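Local coordinates for fatty acid metabolism regulator protein (Bacillus subtilis, PDB 1VI0), which represses transcription of genes for fatty acid transport and beta-oxidation as a DNA-binding homodimer that long-chain fatty acyl-CoA prevents from binding DNA, at residues Gln107-Leu110 with Arg111-Asn114; Asn114-Leu117 with Arg118-Asn122. All coordinates share one frame; numbering follows the deposited sequence.

Interactions 1 and 2 follow one another along the chain and share Asn114, their centres about 9 Å apart. Interaction 1 takes residues on helix 100-109 and the loop that follows; interaction 2 is the first part of helix 115-141, which Asn114 N-caps. The two are stitched together where the carbonyl O of Gln112 lies 2.7 Å from NH2 of Arg118, probably a hydrogen bond, and where Gln112 packs on Leu117. Both lie in the C-terminal, ligand-binding region of this TetR-family repressor, and both touch dodecyl-CoA and the second subunit. The turn from helix 100-109 into helix 115-141 thus brings Arg111 and Arg118 to the thioester, and Arg118 and Asn122 to the pantetheine amide carbonyls.

Interaction 1 (Gln107-Leu110 with Arg111-Asn114); sequences QLEL and RQSN. With DCC (dodecyl-coa), chain C.
Gln107 and Arg111 run side by side and point the same way, the amide and guanidinium planes turned 70° apart. NE2 of Gln107 and NH2 of Arg111 are 3.3 Å apart, but both are donors and no bond joins them; the amide nitrogen instead bonds to Asp163 and Thr167, while NH1 of Arg111 makes a salt bridge to Asp163. The backbone O of Gln107 lies over one face of the guanidinium, and the thioester oxygen OA1 of dodecyl-CoA lies over the opposite face. Next, Leu108 O accepts a bond from Arg111 N at 3.2 Å, the donor standing above the carbonyl plane. Glu109 O is met by the side chain of Gln112, whose NE2 comes to 2.8 Å in a nearly straight bond (170°). Gln112 reaches back this way because its chain folds at chi2 (-62°), leaving Glu109 O in the plane of its amide. Glu109's own carboxylate turns elsewhere, to Tyr26 N and to Ser113 of the second subunit. Leu110 O takes a weak bond from Gln112 N, closing an inverse gamma turn centred on Arg111. CD of Arg111 comes within 3.0 Å of DCC OA1. With NH1 bound to Asp163 and NE to Thr106 O, the guanidinium is held flat between the two oxygens; OA1 meets it by contact and electrostatics, not through a hydrogen bond, and any polarisation of the thioester is probably modest.

Interaction 2 (Asn114-Leu117 with Arg118-Asn122); sequences NLEL and RQKIN. With DCC (dodecyl-coa), chain C.
The carboxylate of Glu116 receives the ammonium of Lys120 one helical turn on, NZ lying 2.7 Å from OE1 and 2.6 Å from OE2. Both oxygens are met on their syn sides, with the nitrogen nearly 30° out of the carboxylate plane. Glu116 places CG between its backbone N and carbonyl carbon (chi1 76°), and the lysine chain runs extended to meet it. Lys120 NZ is also salt-bridged to Glu53; an alanine here would probably leave the carboxylates of Glu116 and Glu53 close together without the cation they share. In the backbone, Asn114 O, at the N-cap, takes Arg118 N, Leu115 O takes Gln119 N and Leu117 O takes Ile121 N. Beyond these, Arg118 is divided among three acceptors: NE reaches Asn122 OD1 at 3.0 Å, at the guanidinium edge and in its plane, NH2 turns to Gln112 O, and NH1 donates to OP1 of dodecyl-CoA at 3.0 Å. Asn122 ND2 bonds to two pantetheine carbonyls, OP1 at 2.7 Å and OP2 at 3.0 Å, so OP1 is held from two sources. On the side facing helix 52-75, CG of Leu117 meets Ile121 CD1 at 3.8 Å; Leu117 packs on Ile57 and Ile121 on Phe60, while Arg118 and Asn122 lie against Met171 of the second subunit.

Interaction 1 (Gln107-Leu110 with Arg111-Asn114)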
loop_
_atom_site.group_PDB
_atom_site.type_symbol
_atom_site.label_atom_id
_atom_site.label_comp_id
_atom_site.label_asym_id
_atom_site.label_seq_id
_atom_site.Cartn_x
_atom_site.Cartn_y
_atom_site.Cartn_z
ATOM N N GLN A 107 3.298 -7.296 4.050
ATOM C CA GLN A 107 2.333 -6.251 4.198
ATOM C C GLN A 107 2.679 -5.164 5.202
ATOM O O GLN A 107 2.157 -4.035 5.107
ATOM C CB GLN A 107 0.953 -6.833 4.536
ATOM C CG GLN A 107 0.489 -7.836 3.495
ATOM C CD GLN A 107 0.676 -7.435 2.057
ATOM O OE1 GLN A 107 1.538 -7.984 1.379
ATOM N NE2 GLN A 107 -0.108 -6.526 1.510
ATOM N N LEU A 108 3.567 -5.520 6.130
ATOM C CA LEU A 108 3.954 -4.594 7.169
ATOM C C LEU A 108 5.452 -4.356 7.235
ATOM O O LEU A 108 5.873 -3.197 7.008
ATOM C CB LEU A 108 3.487 -5.104 8.547
ATOM C CG LEU A 108 2.205 -4.576 9.156
ATOM C CD1 LEU A 108 1.272 -3.877 8.214
ATOM C CD2 LEU A 108 1.461 -5.719 9.902
ATOM N N GLU A 109 6.245 -5.389 7.481
ATOM C CA GLU A 109 7.680 -5.193 7.732
ATOM C C GLU A 109 8.539 -4.729 6.605
ATOM O O GLU A 109 9.560 -4.045 6.817
ATOM C CB GLU A 109 8.241 -6.443 8.435
ATOM C CG GLU A 109 7.452 -6.774 9.715
ATOM C CD GLU A 109 7.469 -5.675 10.741
ATOM O OE1 GLU A 109 8.398 -4.798 10.740
ATOM O OE2 GLU A 109 6.549 -5.635 11.567
ATOM N N LEU A 110 8.277 -5.054 5.357
ATOM C CA LEU A 110 9.033 -4.582 4.225
ATOM C C LEU A 110 8.683 -3.156 3.858
ATOM O O LEU A 110 9.373 -2.575 2.991
ATOM C CB LEU A 110 8.775 -5.504 3.021
ATOM C CG LEU A 110 9.752 -6.643 2.815
ATOM C CD1 LEU A 110 9.198 -7.701 1.857
ATOM C CD2 LEU A 110 11.110 -6.162 2.368
ATOM N N ARG A 111 7.694 -2.521 4.453
ATOM C CA ARG A 111 7.209 -1.200 4.102
ATOM C C ARG A 111 7.975 -0.092 4.846
ATOM O O ARG A 111 7.361 0.709 5.567
ATOM C CB ARG A 111 5.708 -1.079 4.416
ATOM C CG ARG A 111 4.869 -2.280 3.974
ATOM C CD ARG A 111 4.142 -2.106 2.665
ATOM N NE ARG A 111 3.759 -3.383 2.063
ATOM C CZ ARG A 111 2.793 -3.611 1.198
ATOM N NH1 ARG A 111 2.013 -2.622 0.772
ATOM N NH2 ARG A 111 2.599 -4.835 0.715
ATOM N N GLN A 112 9.287 -0.179 4.751
ATOM C CA GLN A 112 10.180 0.757 5.446
ATOM C C GLN A 112 10.026 2.121 4.774
ATOM O O GLN A 112 9.853 2.168 3.551
ATOM C CB GLN A 112 11.602 0.224 5.404
ATOM C CG GLN A 112 11.771 -1.113 6.150
ATOM C CD GLN A 112 11.441 -0.976 7.629
ATOM O OE1 GLN A 112 11.850 -0.015 8.296
ATOM N NE2 GLN A 112 10.666 -1.910 8.168
ATOM N N SER A 113 9.989 3.187 5.579
ATOM C CA SER A 113 9.789 4.520 5.048
ATOM C C SER A 113 11.111 5.232 4.840
ATOM O O SER A 113 11.201 6.227 4.111
ATOM C CB SER A 113 8.869 5.348 5.953
ATOM O OG SER A 113 9.502 5.510 7.218
ATOM N N ASN A 114 12.170 4.697 5.470
ATOM C CA ASN A 114 13.469 5.348 5.114
ATOM C C ASN A 114 13.536 5.224 3.581
ATOM O O ASN A 114 13.178 4.148 3.072
ATOM C CB ASN A 114 14.629 4.609 5.733
ATOM C CG ASN A 114 15.920 5.399 5.497
ATOM O OD1 ASN A 114 16.706 5.049 4.634
ATOM N ND2 ASN A 114 16.050 6.460 6.287
HETATM C C2 DCC C . 2.774 8.829 -15.440
HETATM C C4 DCC C . 4.313 7.575 -14.389
HETATM C C5 DCC C . 3.371 6.753 -13.814
HETATM C C6 DCC C . 2.030 7.096 -14.096
HETATM C C8 DCC C . 5.253 6.014 -13.194
HETATM C C10 DCC C . 5.784 -11.537 -3.320
HETATM C C11 DCC C . 6.214 -12.641 -2.339
HETATM C C12 DCC C . 7.638 -12.476 -1.815
HETATM N N9 DCC C . 5.528 7.113 -13.973
HETATM N N7 DCC C . 3.973 5.781 -13.041
HETATM N N3 DCC C . 4.082 8.610 -15.224
HETATM N N1 DCC C . 1.746 8.102 -14.952
HETATM N N6 DCC C . 1.023 6.404 -13.562
HETATM C "C1'" DCC C . 6.860 7.622 -14.462
HETATM C "C2'" DCC C . 7.957 7.654 -13.374
HETATM O "O2'" DCC C . 7.982 9.017 -12.871
HETATM C "C3'" DCC C . 9.244 7.452 -14.242
HETATM O "O3'" DCC C . 9.455 8.678 -15.026
HETATM C "C4'" DCC C . 8.704 6.353 -15.242
HETATM O "O4'" DCC C . 7.303 6.598 -15.367
HETATM C "C5'" DCC C . 9.063 4.964 -14.766
HETATM O "O5'" DCC C . 8.691 4.712 -13.380
HETATM P P1 DCC C . 7.929 3.394 -12.911
HETATM O O11 DCC C . 7.759 3.457 -11.475
HETATM O O12 DCC C . 6.668 3.217 -13.817
HETATM O O6 DCC C . 8.847 2.224 -13.356
HETATM P P2 DCC C . 10.128 2.072 -12.556
HETATM O O21 DCC C . 10.648 0.699 -12.914
HETATM O O22 DCC C . 10.972 3.257 -12.753
HETATM O O7 DCC C . 9.788 1.990 -10.971
HETATM C CPA DCC C . 9.381 0.656 -10.426
HETATM C CPB DCC C . 9.088 0.789 -8.902
HETATM C CP8 DCC C . 8.236 2.046 -8.646
HETATM C CP7 DCC C . 10.434 0.969 -8.211
HETATM C CP9 DCC C . 8.511 -0.448 -8.315
HETATM O OP3 DCC C . 7.118 2.090 -9.470
HETATM C CP6 DCC C . 7.826 2.205 -7.196
HETATM O OP2 DCC C . 8.678 2.382 -6.336
HETATM N NP2 DCC C . 6.537 2.157 -7.003
HETATM C CP5 DCC C . 5.960 2.258 -5.599
HETATM C CP4 DCC C . 5.679 0.760 -5.190
HETATM C CP3 DCC C . 5.306 0.683 -3.698
HETATM O OP1 DCC C . 6.096 1.087 -2.846
HETATM N NP1 DCC C . 4.126 0.221 -3.440
HETATM C CP2 DCC C . 3.529 0.078 -2.094
HETATM C CP1 DCC C . 3.400 -1.408 -1.934
HETATM S S DCC C . 4.843 -2.422 -2.327
HETATM P P3 DCC C . 10.838 9.438 -15.331
HETATM O O31 DCC C . 11.661 9.388 -14.122
HETATM O O32 DCC C . 11.512 8.775 -16.458
HETATM O O33 DCC C . 10.362 10.820 -15.690
HETATM C CA1 DCC C . 5.751 -2.333 -0.763
HETATM C CA2 DCC C . 6.791 -3.487 -0.605
HETATM O OA1 DCC C . 5.509 -1.504 0.085
HETATM C CA3 DCC C . 6.142 -4.806 -0.146
HETATM C CA4 DCC C . 6.300 -6.017 -0.988
HETATM C CA5 DCC C . 5.072 -6.403 -1.783
HETATM C CA6 DCC C . 4.848 -7.898 -1.914
HETATM C CA7 DCC C . 5.086 -8.477 -3.290
HETATM C CA8 DCC C . 4.229 -9.602 -3.747
HETATM C CA9 DCC C . 4.401 -10.938 -3.018
#

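Interaction 2 (Asn114-Leu117 with Arg118-Asn122)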
loop_
_atom_site.group_PDB
_atom_site.type_symbol
_atom_site.label_atom_id
_atom_site.label_comp_id
_atom_site.label_asym_id
_atom_site.label_seq_id
_atom_site.Cartn_x
_atom_site.Cartn_y
_atom_site.Cartn_z
ATOM N N ASN A 114 12.170 4.697 5.470
ATOM C CA ASN A 114 13.469 5.348 5.114
ATOM C C ASN A 114 13.536 5.224 3.581
ATOM O O ASN A 114 13.178 4.148 3.072
ATOM C CB ASN A 114 14.629 4.609 5.733
ATOM C CG ASN A 114 15.920 5.399 5.497
ATOM O OD1 ASN A 114 16.706 5.049 4.634
ATOM N ND2 ASN A 114 16.050 6.460 6.287
ATOM N N LEU A 115 13.932 6.262 2.866
ATOM C CA LEU A 115 13.941 6.154 1.398
ATOM C C LEU A 115 15.095 5.429 0.816
ATOM O O LEU A 115 14.913 4.627 -0.150
ATOM C CB LEU A 115 13.691 7.519 0.768
ATOM C CG LEU A 115 12.241 8.021 0.749
ATOM C CD1 LEU A 115 12.091 9.130 -0.316
ATOM C CD2 LEU A 115 11.275 6.888 0.412
ATOM N N GLU A 116 16.330 5.533 1.316
ATOM C CA GLU A 116 17.385 4.732 0.648
ATOM C C GLU A 116 16.974 3.271 0.629
ATOM O O GLU A 116 16.941 2.629 -0.422
ATOM C CB GLU A 116 18.747 4.948 1.241
ATOM C CG GLU A 116 19.024 4.267 2.563
ATOM C CD GLU A 116 19.889 3.035 2.428
ATOM O OE1 GLU A 116 19.469 1.933 2.842
ATOM O OE2 GLU A 116 21.026 3.165 1.894
ATOM N N LEU A 117 16.586 2.734 1.790
ATOM C CA LEU A 117 16.213 1.336 1.901
ATOM C C LEU A 117 14.973 0.978 1.084
ATOM O O LEU A 117 14.945 -0.049 0.397
ATOM C CB LEU A 117 15.967 0.985 3.366
ATOM C CG LEU A 117 15.512 -0.434 3.681
ATOM C CD1 LEU A 117 16.427 -1.463 3.030
ATOM C CD2 LEU A 117 15.441 -0.661 5.179
ATOM N N ARG A 118 13.968 1.840 1.117
ATOM C CA ARG A 118 12.723 1.548 0.397
ATOM C C ARG A 118 12.913 1.438 -1.107
ATOM O O ARG A 118 12.214 0.655 -1.804
ATOM C CB ARG A 118 11.665 2.542 0.744
ATOM C CG ARG A 118 10.311 2.282 0.148
ATOM C CD ARG A 118 9.905 0.778 0.352
ATOM N NE ARG A 118 8.489 0.763 -0.058
ATOM C CZ ARG A 118 7.513 1.258 0.682
ATOM N NH1 ARG A 118 6.262 1.296 0.188
ATOM N NH2 ARG A 118 7.750 1.684 1.895
ATOM N N GLN A 119 13.832 2.232 -1.646
ATOM C CA GLN A 119 14.143 2.133 -3.088
ATOM C C GLN A 119 14.735 0.773 -3.433
ATOM O O GLN A 119 14.496 0.201 -4.495
ATOM C CB GLN A 119 15.247 3.150 -3.437
ATOM C CG GLN A 119 14.730 4.529 -3.796
ATOM C CD GLN A 119 15.918 5.373 -4.292
ATOM O OE1 GLN A 119 16.947 5.392 -3.605
ATOM N NE2 GLN A 119 15.731 5.988 -5.442
ATOM N N LYS A 120 15.577 0.269 -2.522
ATOM C CA LYS A 120 16.229 -1.018 -2.729
ATOM C C LYS A 120 15.175 -2.121 -2.779
ATOM O O LYS A 120 15.133 -2.894 -3.713
ATOM C CB LYS A 120 17.253 -1.296 -1.630
ATOM C CG LYS A 120 18.233 -0.114 -1.477
ATOM C CD LYS A 120 19.299 -0.430 -0.427
ATOM C CE LYS A 120 20.184 0.810 -0.245
ATOM N NZ LYS A 120 21.002 0.717 1.005
ATOM N N ILE A 121 14.238 -2.049 -1.820
ATOM C CA ILE A 121 13.147 -3.028 -1.781
ATOM C C ILE A 121 12.310 -2.937 -3.024
ATOM O O ILE A 121 12.068 -3.907 -3.760
ATOM C CB ILE A 121 12.250 -2.740 -0.530
ATOM C CG1 ILE A 121 13.035 -3.046 0.748
ATOM C CG2 ILE A 121 10.981 -3.592 -0.628
ATOM C CD1 ILE A 121 12.592 -2.223 1.959
ATOM N N ASN A 122 11.937 -1.691 -3.403
ATOM C CA ASN A 122 11.070 -1.484 -4.532
ATOM C C ASN A 122 11.620 -1.920 -5.864
ATOM O O ASN A 122 10.872 -2.298 -6.766
ATOM C CB ASN A 122 10.490 -0.084 -4.573
ATOM C CG ASN A 122 9.459 0.076 -3.460
ATOM O OD1 ASN A 122 9.364 -0.717 -2.505
ATOM N ND2 ASN A 122 8.686 1.122 -3.560
HETATM C C2 DCC C . 2.774 8.829 -15.440
HETATM C C4 DCC C . 4.313 7.575 -14.389
HETATM C C5 DCC C . 3.371 6.753 -13.814
HETATM C C6 DCC C . 2.030 7.096 -14.096
HETATM C C8 DCC C . 5.253 6.014 -13.194
HETATM C C10 DCC C . 5.784 -11.537 -3.320
HETATM C C11 DCC C . 6.214 -12.641 -2.339
HETATM C C12 DCC C . 7.638 -12.476 -1.815
HETATM N N9 DCC C . 5.528 7.113 -13.973
HETATM N N7 DCC C . 3.973 5.781 -13.041
HETATM N N3 DCC C . 4.082 8.610 -15.224
HETATM N N1 DCC C . 1.746 8.102 -14.952
HETATM N N6 DCC C . 1.023 6.404 -13.562
HETATM C "C1'" DCC C . 6.860 7.622 -14.462
HETATM C "C2'" DCC C . 7.957 7.654 -13.374
HETATM O "O2'" DCC C . 7.982 9.017 -12.871
HETATM C "C3'" DCC C . 9.244 7.452 -14.242
HETATM O "O3'" DCC C . 9.455 8.678 -15.026
HETATM C "C4'" DCC C . 8.704 6.353 -15.242
HETATM O "O4'" DCC C . 7.303 6.598 -15.367
HETATM C "C5'" DCC C . 9.063 4.964 -14.766
HETATM O "O5'" DCC C . 8.691 4.712 -13.380
HETATM P P1 DCC C . 7.929 3.394 -12.911
HETATM O O11 DCC C . 7.759 3.457 -11.475
HETATM O O12 DCC C . 6.668 3.217 -13.817
HETATM O O6 DCC C . 8.847 2.224 -13.356
HETATM P P2 DCC C . 10.128 2.072 -12.556
HETATM O O21 DCC C . 10.648 0.699 -12.914
HETATM O O22 DCC C . 10.972 3.257 -12.753
HETATM O O7 DCC C . 9.788 1.990 -10.971
HETATM C CPA DCC C . 9.381 0.656 -10.426
HETATM C CPB DCC C . 9.088 0.789 -8.902
HETATM C CP8 DCC C . 8.236 2.046 -8.646
HETATM C CP7 DCC C . 10.434 0.969 -8.211
HETATM C CP9 DCC C . 8.511 -0.448 -8.315
HETATM O OP3 DCC C . 7.118 2.090 -9.470
HETATM C CP6 DCC C . 7.826 2.205 -7.196
HETATM O OP2 DCC C . 8.678 2.382 -6.336
HETATM N NP2 DCC C . 6.537 2.157 -7.003
HETATM C CP5 DCC C . 5.960 2.258 -5.599
HETATM C CP4 DCC C . 5.679 0.760 -5.190
HETATM C CP3 DCC C . 5.306 0.683 -3.698
HETATM O OP1 DCC C . 6.096 1.087 -2.846
HETATM N NP1 DCC C . 4.126 0.221 -3.440
HETATM C CP2 DCC C . 3.529 0.078 -2.094
HETATM C CP1 DCC C . 3.400 -1.408 -1.934
HETATM S S DCC C . 4.843 -2.422 -2.327
HETATM P P3 DCC C . 10.838 9.438 -15.331
HETATM O O31 DCC C . 11.661 9.388 -14.122
HETATM O O32 DCC C . 11.512 8.775 -16.458
HETATM O O33 DCC C . 10.362 10.820 -15.690
HETATM C CA1 DCC C . 5.751 -2.333 -0.763
HETATM C CA2 DCC C . 6.791 -3.487 -0.605
HETATM O OA1 DCC C . 5.509 -1.504 0.085
HETATM C CA3 DCC C . 6.142 -4.806 -0.146
HETATM C CA4 DCC C . 6.300 -6.017 -0.988
HETATM C CA5 DCC C . 5.072 -6.403 -1.783
HETATM C CA6 DCC C . 4.848 -7.898 -1.914
HETATM C CA7 DCC C . 5.086 -8.477 -3.290
HETATM C CA8 DCC C . 4.229 -9.602 -3.747
HETATM C CA9 DCC C . 4.401 -10.938 -3.018
#